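Local atomic coordinates of ditrans,polycis-undecaprenyl-diphosphate synthase ((2E,6E)-farnesyl-diphosphate specific) (Acinetobacter baumannii, PDB entry 6ACS), a protein that probably catalyses the sequential condensation of eight isopentenyl diphosphates with farnesyl diphosphate to make undecaprenyl diphosphate, the precursor of the lipid carrier for cell wall polysaccharides. Residues Ile15-Asn20 / Leu57-Phe62; Lys39-Pro44 / Thr211-Phe216; Ile97-Ile102 / Leu131-Ser136. All coordinates share one frame; numbering follows the deposited sequence. Where two conformers were deposited one is given.

Interactions 1 and 3 are strand pairings in the same parallel sheet. Interaction 3 is buried and joins strand 97-102, an outermost strand of the sheet within this chain, to strand 129-134. Interaction 1, between strands 12-17 and 56-61, is partly buried and runs out to Asp18, a predicted active-site residue. Probable hydrogen bonds from Thr132 N to Leu57 O and from Val59 N to Thr132 O join the two pairings. Interaction 2 is a surface contact between the start of helix 42-52, with the residues before it, and the 3-10 turn 213-215. It relies on side-chain packing and a bridging water, not on direct backbone bonds. Its Trp213 packs on Ile15 and Met17 of interaction 1.

Interaction 1 (Ile15-Asn20 / Leu57-Phe62); sequences IIMDGN and LTVFAF
Two neighbouring strands of the central parallel sheet meet here, 12-17 and 56-61. Helix 42-52 lies between them in the chain, forming a beta-alpha-beta crossover. Four backbone hydrogen bonds alternate along the pair. Ile15 N donates to Thr58 O and Phe60 N to Ile15 O; Met17 N donates to Phe60 O and Phe62 N to Met17 O. Beyond the strands, a water accepts from Gly19 N and donates to Phe62 O.

Met17 can be followed outward. Met17 CB lies 3.7 Å from Phe60 O, and CG stays near the same oxygen. Met17 SD passes 4.0 Å from Val59 CB. A bend at the last torsion (chi3 -69°) then turns CE over the neighbouring strand. Met17 CE lies 3.6 Å from Ala61 N and also touches Val59 CG2 and Ala61 CB.

On the face with Ile16 and Phe60, Ile16 CG2 packs 3.6 Å from CB of Phe62, just past the strand end. Asp18 is predicted to be catalytic and to bind Mg(2+). Its OD2 forms a salt bridge with Arg186, which also makes a cation-pi contact with Phe62. Its OD1 accepts from Asn20 N, an Asx turn. The Asp18 carboxylate plane is turned 64° from the Phe62 ring plane, with Asp18 CG 3.5 Å from Phe62 CD2.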
loop_
_atom_site.group_PDB
_atom_site.type_symbol
_atom_site.label_atom_id
_atom_site.label_comp_id
_atom_site.label_asym_id
_atom_site.label_seq_id
_atom_site.Cartn_x
_atom_site.Cartn_y
_atom_site.Cartn_z
ATOM N N ILE B 15 5.125 3.011 -12.106
ATOM C CA ILE B 15 4.638 4.327 -12.524
ATOM C C ILE B 15 3.133 4.287 -12.758
ATOM O O ILE B 15 2.637 3.454 -13.528
ATOM C CB ILE B 15 5.338 4.826 -13.802
ATOM C CG1 ILE B 15 6.855 4.760 -13.644
ATOM C CG2 ILE B 15 4.892 6.263 -14.104
ATOM C CD1 ILE B 15 7.620 5.268 -14.884
ATOM N N ILE B 16 2.419 5.211 -12.121
ATOM C CA ILE B 16 1.025 5.504 -12.437
ATOM C C ILE B 16 1.046 6.670 -13.407
ATOM O O ILE B 16 1.385 7.798 -13.026
ATOM C CB ILE B 16 0.231 5.851 -11.179
ATOM C CG1 ILE B 16 0.239 4.659 -10.224
ATOM C CG2 ILE B 16 -1.205 6.245 -11.532
ATOM C CD1 ILE B 16 -0.421 5.008 -8.893
ATOM N N MET B 17 0.722 6.379 -14.661
ATOM C CA MET B 17 0.782 7.337 -15.758
ATOM C C MET B 17 -0.570 8.034 -15.795
ATOM O O MET B 17 -1.557 7.470 -16.277
ATOM C CB MET B 17 1.085 6.607 -17.064
ATOM C CG MET B 17 2.336 5.727 -17.013
ATOM S SD MET B 17 2.623 4.769 -18.531
ATOM C CE MET B 17 1.264 3.604 -18.484
ATOM N N ASP B 18 -0.622 9.271 -15.310
ATOM C CA ASP B 18 -1.879 9.997 -15.193
ATOM C C ASP B 18 -1.704 11.390 -15.779
ATOM O O ASP B 18 -0.714 12.071 -15.501
ATOM C CB ASP B 18 -2.316 10.067 -13.718
ATOM C CG ASP B 18 -3.679 10.700 -13.532
ATOM O OD1 ASP B 18 -4.447 10.802 -14.520
ATOM O OD2 ASP B 18 -3.973 11.101 -12.382
ATOM N N GLY B 19 -2.711 11.829 -16.531
ATOM C CA GLY B 19 -2.663 13.092 -17.241
ATOM C C GLY B 19 -3.913 13.940 -17.142
ATOM O O GLY B 19 -4.013 14.965 -17.825
ATOM N N ASN B 20 -4.896 13.475 -16.369
ATOM C CA ASN B 20 -6.137 14.207 -16.090
ATOM C C ASN B 20 -7.079 14.172 -17.288
ATOM O O ASN B 20 -8.291 14.015 -17.131
ATOM C CB ASN B 20 -5.848 15.661 -15.690
ATOM C CG ASN B 20 -7.048 16.350 -15.070
ATOM O OD1 ASN B 20 -7.850 15.721 -14.376
ATOM N ND2 ASN B 20 -7.178 17.649 -15.320
ATOM N N LEU B 57 10.426 -2.612 -14.266
ATOM C CA LEU B 57 9.629 -1.400 -14.430
ATOM C C LEU B 57 8.201 -1.834 -14.695
ATOM O O LEU B 57 7.959 -2.605 -15.631
ATOM C CB LEU B 57 10.153 -0.549 -15.593
ATOM C CG LEU B 57 9.285 0.638 -15.996
ATOM C CD1 LEU B 57 9.223 1.664 -14.852
ATOM C CD2 LEU B 57 9.843 1.247 -17.276
ATOM N N THR B 58 7.264 -1.364 -13.873
ATOM C CA THR B 58 5.858 -1.763 -13.971
ATOM C C THR B 58 4.993 -0.515 -14.114
ATOM O O THR B 58 5.092 0.397 -13.286
ATOM C CB THR B 58 5.444 -2.571 -12.727
ATOM O OG1 THR B 58 6.308 -3.717 -12.594
ATOM C CG2 THR B 58 3.974 -3.004 -12.809
ATOM N N VAL B 59 4.145 -0.466 -15.145
ATOM C CA VAL B 59 3.419 0.763 -15.459
ATOM C C VAL B 59 1.917 0.509 -15.545
ATOM O O VAL B 59 1.458 -0.575 -15.926
ATOM C CB VAL B 59 3.948 1.414 -16.759
ATOM C CG1 VAL B 59 5.445 1.652 -16.648
ATOM C CG2 VAL B 59 3.603 0.572 -17.952
ATOM N N PHE B 60 1.157 1.554 -15.206
ATOM C CA PHE B 60 -0.297 1.526 -15.031
ATOM C C PHE B 60 -0.873 2.770 -15.696
ATOM O O PHE B 60 -0.608 3.889 -15.238
ATOM C CB PHE B 60 -0.625 1.563 -13.543
ATOM C CG PHE B 60 -2.084 1.425 -13.204
ATOM C CD1 PHE B 60 -2.929 0.669 -13.987
ATOM C CD2 PHE B 60 -2.598 2.054 -12.074
ATOM C CE1 PHE B 60 -4.270 0.529 -13.644
ATOM C CE2 PHE B 60 -3.937 1.921 -11.724
ATOM C CZ PHE B 60 -4.771 1.157 -12.510
ATOM N N ALA B 61 -1.670 2.606 -16.740
ATOM C CA ALA B 61 -2.301 3.772 -17.367
ATOM C C ALA B 61 -3.562 4.162 -16.593
ATOM O O ALA B 61 -4.620 3.545 -16.748
ATOM C CB ALA B 61 -2.618 3.492 -18.832
ATOM N N PHE B 62 -3.441 5.155 -15.715
ATOM C CA PHE B 62 -4.564 5.552 -14.878
ATOM C C PHE B 62 -5.608 6.309 -15.696
ATOM O O PHE B 62 -5.300 6.937 -16.714
ATOM C CB PHE B 62 -4.094 6.424 -13.714
ATOM C CG PHE B 62 -5.187 6.765 -12.740
ATOM C CD1 PHE B 62 -5.609 5.838 -11.800
ATOM C CD2 PHE B 62 -5.805 8.003 -12.777
ATOM C CE1 PHE B 62 -6.624 6.144 -10.907
ATOM C CE2 PHE B 62 -6.818 8.317 -11.886
ATOM C CZ PHE B 62 -7.226 7.387 -10.948
HETATM O O HOH W 1 -4.649 9.859 -17.685
#

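Interaction 2 (Lys39-Pro44 / Thr211-Phe216); sequences KNVLDP and TLWPEF
Val41 has the most surface buried in this contact, and Trp213 comes next. The CB of Val41 points toward the 211-216 segment, and its two methyls divide the work. CG1 stands anti to the backbone N (chi1 176°) and reaches over one face of the Trp213 indole. Val41 CG1 sits 3.9 Å from the centroid of the six-membered ring of Trp213, 24° off the normal. This is a CH-pi contact, displaced toward the rim near Trp213 CE2 and CZ2. The same methyl meets two carbonyl oxygens. Val41 CG1 is 3.3 Å from Phe216 O and 3.5 Å from Trp213 O. The other methyl, Val41 CG2, rests 3.6 Å from Pro214 O.

The valine thus fits against a short 3-10 turn, residues 213-215, in the loop between strand 205-208 and helix 218-235. Backbone hydrogen bonds from Glu215 N to Leu212 O and from Phe216 N to Trp213 O hold this turn. The Trp213 side chain also packs on Ile15 and Met17 of strand 12-17. The loop therefore lies beside the sheet, close to the predicted Mg(2+) ligand Asp18, and Trp213 N probably hydrogen-bonds to Asp18 O.

Leu42 has the third largest buried area. Leu42 CD1 approaches the indole at the edge, near the ring plane, 4.2 Å from Trp213 CZ2. Val41 lies in the turn that leads into helix 42-52. Just before it, Asn40 OD1 caps Leu42 N and Asp43 N with weak bonds. One water donates to both Val41 O and Phe216 O, at 2.6 Å from Val41 O.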
loop_
_atom_site.group_PDB
_atom_site.type_symbol
_atom_site.label_atom_id
_atom_site.label_comp_id
_atom_site.label_asym_id
_atom_site.label_seq_id
_atom_site.Cartn_x
_atom_site.Cartn_y
_atom_site.Cartn_z
ATOM N N LYS B 39 4.377 11.865 -29.547
ATOM C CA LYS B 39 5.651 11.255 -29.180
ATOM C C LYS B 39 5.497 10.242 -28.042
ATOM O O LYS B 39 4.652 10.414 -27.162
ATOM C CB LYS B 39 6.641 12.343 -28.758
ATOM C CG LYS B 39 8.065 11.867 -28.531
ATOM C CD LYS B 39 9.005 13.049 -28.381
ATOM C CE LYS B 39 8.862 13.669 -26.994
ATOM N NZ LYS B 39 9.832 14.770 -26.751
ATOM N N ASN B 40 6.311 9.186 -28.063
ATOM C CA ASN B 40 6.223 8.146 -27.048
ATOM C C ASN B 40 6.912 8.644 -25.780
ATOM O O ASN B 40 8.099 8.983 -25.809
ATOM C CB ASN B 40 6.861 6.857 -27.555
ATOM C CG ASN B 40 6.493 5.654 -26.715
ATOM O OD1 ASN B 40 6.248 5.769 -25.515
ATOM N ND2 ASN B 40 6.435 4.488 -27.350
ATOM N N VAL B 41 6.189 8.640 -24.661
ATOM C CA VAL B 41 6.742 9.112 -23.391
ATOM C C VAL B 41 7.510 8.006 -22.680
ATOM O O VAL B 41 8.522 8.267 -22.020
ATOM C CB VAL B 41 5.617 9.684 -22.500
ATOM C CG1 VAL B 41 6.156 10.094 -21.139
ATOM C CG2 VAL B 41 4.973 10.881 -23.175
ATOM N N LEU B 42 7.025 6.766 -22.786
ATOM C CA LEU B 42 7.572 5.674 -21.985
ATOM C C LEU B 42 8.937 5.202 -22.488
ATOM O O LEU B 42 9.763 4.771 -21.679
ATOM C CB LEU B 42 6.574 4.513 -21.942
ATOM C CG LEU B 42 6.868 3.333 -21.005
ATOM C CD1 LEU B 42 7.061 3.840 -19.582
ATOM C CD2 LEU B 42 5.730 2.328 -21.035
ATOM N N ASP B 43 9.200 5.273 -23.800
ATOM C CA ASP B 43 10.424 4.682 -24.346
ATOM C C ASP B 43 11.712 5.227 -23.733
ATOM O O ASP B 43 12.600 4.417 -23.401
ATOM C CB ASP B 43 10.440 4.849 -25.870
ATOM C CG ASP B 43 9.455 3.938 -26.566
ATOM O OD1 ASP B 43 8.963 2.976 -25.934
ATOM O OD2 ASP B 43 9.172 4.194 -27.754
ATOM N N PRO B 44 11.912 6.549 -23.595
ATOM C CA PRO B 44 13.151 7.027 -22.953
ATOM C C PRO B 44 13.279 6.573 -21.518
ATOM O O PRO B 44 14.402 6.363 -21.036
ATOM C CB PRO B 44 13.029 8.557 -23.032
ATOM C CG PRO B 44 11.989 8.822 -24.059
ATOM C CD PRO B 44 11.063 7.666 -24.047
ATOM N N THR B 211 3.389 17.157 -12.779
ATOM C CA THR B 211 3.564 17.000 -14.216
ATOM C C THR B 211 2.553 16.005 -14.768
ATOM O O THR B 211 2.381 14.916 -14.215
ATOM C CB THR B 211 4.987 16.520 -14.516
ATOM O OG1 THR B 211 5.946 17.484 -14.047
ATOM C CG2 THR B 211 5.173 16.268 -16.007
ATOM N N LEU B 212 1.855 16.388 -15.839
ATOM C CA LEU B 212 0.962 15.449 -16.504
ATOM C C LEU B 212 1.787 14.455 -17.315
ATOM O O LEU B 212 2.831 14.809 -17.867
ATOM C CB LEU B 212 -0.026 16.185 -17.411
ATOM C CG LEU B 212 -0.841 17.289 -16.735
ATOM C CD1 LEU B 212 -1.816 17.971 -17.728
ATOM C CD2 LEU B 212 -1.590 16.745 -15.515
ATOM N N TRP B 213 1.310 13.203 -17.387
ATOM C CA TRP B 213 2.083 12.146 -18.041
ATOM C C TRP B 213 2.567 12.497 -19.446
ATOM O O TRP B 213 3.741 12.226 -19.743
ATOM C CB TRP B 213 1.300 10.823 -18.079
ATOM C CG TRP B 213 2.087 9.734 -18.773
ATOM C CD1 TRP B 213 1.827 9.176 -19.997
ATOM C CD2 TRP B 213 3.287 9.118 -18.303
ATOM N NE1 TRP B 213 2.781 8.238 -20.302
ATOM C CE2 TRP B 213 3.692 8.185 -19.280
ATOM C CE3 TRP B 213 4.056 9.256 -17.143
ATOM C CZ2 TRP B 213 4.821 7.397 -19.131
ATOM C CZ3 TRP B 213 5.186 8.467 -17.003
ATOM C CH2 TRP B 213 5.552 7.552 -17.985
ATOM N N PRO B 214 1.750 13.061 -20.351
ATOM C CA PRO B 214 2.272 13.365 -21.701
ATOM C C PRO B 214 3.456 14.306 -21.693
ATOM O O PRO B 214 4.224 14.329 -22.664
ATOM C CB PRO B 214 1.065 13.978 -22.423
ATOM C CG PRO B 214 -0.115 13.477 -21.698
ATOM C CD PRO B 214 0.305 13.346 -20.263
ATOM N N GLU B 215 3.635 15.082 -20.630
ATOM C CA GLU B 215 4.748 16.002 -20.520
ATOM C C GLU B 215 5.854 15.464 -19.625
ATOM O O GLU B 215 6.803 16.195 -19.332
ATOM C CB GLU B 215 4.252 17.348 -19.994
ATOM C CG GLU B 215 3.548 18.177 -21.038
ATOM C CD GLU B 215 2.543 19.130 -20.432
ATOM O OE1 GLU B 215 2.014 18.816 -19.345
ATOM O OE2 GLU B 215 2.287 20.196 -21.034
ATOM N N PHE B 216 5.751 14.214 -19.171
ATOM C CA PHE B 216 6.778 13.657 -18.302
ATOM C C PHE B 216 8.018 13.356 -19.135
ATOM O O PHE B 216 7.918 12.762 -20.211
ATOM C CB PHE B 216 6.256 12.393 -17.611
ATOM C CG PHE B 216 7.104 11.927 -16.459
ATOM C CD1 PHE B 216 7.187 12.675 -15.292
ATOM C CD2 PHE B 216 7.808 10.729 -16.536
ATOM C CE1 PHE B 216 7.968 12.243 -14.221
ATOM C CE2 PHE B 216 8.583 10.286 -15.463
ATOM C CZ PHE B 216 8.662 11.047 -14.305
HETATM O O HOH W 2 9.630 10.518 -21.293
#

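Interaction 3 (Ile97-Ile102 / Leu131-Ser136); sequences IALRFI and LTIAVS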
loop_
_atom_site.group_PDB
_atom_site.type_symbol
_atom_site.label_atom_id
_atom_site.label_comp_id
_atom_site.label_asym_id
_atom_site.label_seq_id
_atom_site.Cartn_x
_atom_site.Cartn_y
_atom_site.Cartn_z
ATOM N N ILE B 97 14.863 -6.907 -22.977
ATOM C CA ILE B 97 13.804 -6.678 -21.993
ATOM C C ILE B 97 12.738 -7.748 -22.169
ATOM O O ILE B 97 12.334 -8.042 -23.297
ATOM C CB ILE B 97 13.151 -5.299 -22.164
ATOM C CG1 ILE B 97 14.171 -4.185 -21.992
ATOM C CG2 ILE B 97 11.992 -5.116 -21.149
ATOM C CD1 ILE B 97 13.647 -2.869 -22.477
ATOM N N ALA B 98 12.290 -8.327 -21.061
ATOM C CA ALA B 98 11.183 -9.277 -21.064
ATOM C C ALA B 98 9.885 -8.525 -20.810
ATOM O O ALA B 98 9.800 -7.730 -19.868
ATOM C CB ALA B 98 11.388 -10.351 -19.995
ATOM N N LEU B 99 8.872 -8.796 -21.627
ATOM C CA LEU B 99 7.565 -8.177 -21.466
ATOM C C LEU B 99 6.646 -9.077 -20.649
ATOM O O LEU B 99 6.600 -10.295 -20.858
ATOM C CB LEU B 99 6.944 -7.905 -22.836
ATOM C CG LEU B 99 5.740 -6.974 -22.932
ATOM C CD1 LEU B 99 6.006 -5.668 -22.200
ATOM C CD2 LEU B 99 5.433 -6.719 -24.394
ATOM N N ARG B 100 5.900 -8.466 -19.726
ATOM C CA ARG B 100 4.951 -9.182 -18.887
ATOM C C ARG B 100 3.679 -8.354 -18.765
ATOM O O ARG B 100 3.707 -7.130 -18.900
ATOM C CB ARG B 100 5.568 -9.450 -17.505
ATOM C CG ARG B 100 4.765 -10.387 -16.637
ATOM C CD ARG B 100 5.401 -10.603 -15.264
ATOM N NE ARG B 100 6.720 -11.223 -15.326
ATOM C CZ ARG B 100 7.316 -11.811 -14.293
ATOM N NH1 ARG B 100 6.702 -11.868 -13.116
ATOM N NH2 ARG B 100 8.524 -12.342 -14.434
ATOM N N PHE B 101 2.553 -9.029 -18.529
ATOM C CA PHE B 101 1.288 -8.342 -18.322
ATOM C C PHE B 101 0.676 -8.834 -17.022
ATOM O O PHE B 101 0.757 -10.026 -16.707
ATOM C CB PHE B 101 0.338 -8.579 -19.497
ATOM C CG PHE B 101 0.920 -8.161 -20.808
ATOM C CD1 PHE B 101 1.655 -9.062 -21.564
ATOM C CD2 PHE B 101 0.796 -6.848 -21.246
ATOM C CE1 PHE B 101 2.227 -8.675 -22.769
ATOM C CE2 PHE B 101 1.369 -6.445 -22.460
ATOM C CZ PHE B 101 2.083 -7.363 -23.213
ATOM N N ILE B 102 0.115 -7.907 -16.243
ATOM C CA ILE B 102 -0.618 -8.300 -15.042
ATOM C C ILE B 102 -2.021 -7.726 -15.118
ATOM O O ILE B 102 -2.268 -6.715 -15.787
ATOM C CB ILE B 102 0.061 -7.854 -13.732
ATOM C CG1 ILE B 102 0.251 -6.337 -13.750
ATOM C CG2 ILE B 102 1.390 -8.610 -13.535
ATOM C CD1 ILE B 102 0.921 -5.790 -12.478
ATOM N N LEU B 131 9.748 -5.473 -18.121
ATOM C CA LEU B 131 8.764 -4.415 -18.270
ATOM C C LEU B 131 7.375 -5.041 -18.149
ATOM O O LEU B 131 7.004 -5.899 -18.955
ATOM C CB LEU B 131 8.928 -3.706 -19.616
ATOM C CG LEU B 131 7.818 -2.708 -19.994
ATOM C CD1 LEU B 131 7.762 -1.572 -18.990
ATOM C CD2 LEU B 131 8.048 -2.153 -21.396
ATOM N N THR B 132 6.627 -4.640 -17.129
ATOM C CA THR B 132 5.288 -5.168 -16.902
ATOM C C THR B 132 4.257 -4.089 -17.187
ATOM O O THR B 132 4.360 -2.968 -16.668
ATOM C CB THR B 132 5.134 -5.677 -15.468
ATOM O OG1 THR B 132 6.070 -6.746 -15.252
ATOM C CG2 THR B 132 3.702 -6.199 -15.243
ATOM N N ILE B 133 3.271 -4.430 -18.017
ATOM C CA ILE B 133 2.144 -3.559 -18.334
ATOM C C ILE B 133 0.924 -4.098 -17.598
ATOM O O ILE B 133 0.536 -5.265 -17.770
ATOM C CB ILE B 133 1.880 -3.492 -19.850
ATOM C CG1 ILE B 133 3.176 -3.237 -20.632
ATOM C CG2 ILE B 133 0.778 -2.486 -20.149
ATOM C CD1 ILE B 133 3.896 -1.972 -20.283
ATOM N N ALA B 134 0.333 -3.251 -16.758
ATOM C CA ALA B 134 -0.851 -3.618 -15.992
ATOM C C ALA B 134 -2.074 -3.286 -16.832
ATOM O O ALA B 134 -2.284 -2.125 -17.195
ATOM C CB ALA B 134 -0.866 -2.888 -14.646
ATOM N N VAL B 135 -2.861 -4.307 -17.167
ATOM C CA VAL B 135 -4.034 -4.168 -18.024
ATOM C C VAL B 135 -5.216 -4.777 -17.288
ATOM O O VAL B 135 -5.145 -5.931 -16.853
ATOM C CB VAL B 135 -3.833 -4.874 -19.380
ATOM C CG1 VAL B 135 -5.074 -4.717 -20.265
ATOM C CG2 VAL B 135 -2.558 -4.373 -20.082
ATOM N N SER B 136 -6.304 -4.010 -17.159
ATOM C CA SER B 136 -7.462 -4.447 -16.374
ATOM C C SER B 136 -7.013 -4.931 -15.003
ATOM O O SER B 136 -7.440 -5.987 -14.516
ATOM C CB SER B 136 -8.264 -5.539 -17.092
ATOM O OG SER B 136 -8.871 -5.023 -18.262
#
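Strand 97-102, an outermost strand of the sheet within this chain, pairs in parallel with strand 129-134. With helix 110-123 they make a beta-alpha-beta unit. Five backbone hydrogen bonds hold the pair. Leu131 N, Ile133 N and Val135 N donate to Ala98 O, Arg100 O and Ile102 O, respectively. Arg100 N and Ile102 N donate back to Leu131 O and Ile133 O, respectively. The bond from Val135 N to Ile102 O is the shortest, 2.8 Å, and comes nearly along the C=O axis. Four CA-H...O contacts back the ladder; the Thr132 CA to Arg100 O contact is 3.2 Å.

Apolar contacts line the face that carries Leu99, Phe101, Leu131 and Ile133. Leu99 CD1 reaches across to Leu131 CG and lies 4.0 Å from Ile133 CG1. The Phe101 ring runs alongside Ile133, with Phe101 CD2 3.8 Å from Ile133 CB. Helices 71-95 and 110-123 cover this side.

The face with Arg100, Thr132, Ile102 and Ala134 is mixed. The aliphatic part of Arg100 runs beside Thr132, with Arg100 CB 3.6 Å from Thr132 OG1. The chain then bends at chi3 (-62°), and its guanidinium forms a salt bridge with Asp177. In Ile102, CG1 takes the crowded position between the backbone N and carbonyl carbon (chi1 57°), which places it 3.7 Å from Ala134 CB. Ile102 CG2 meets Thr132 CG2 at 3.8 Å, the two side chains crossing at about a right angle.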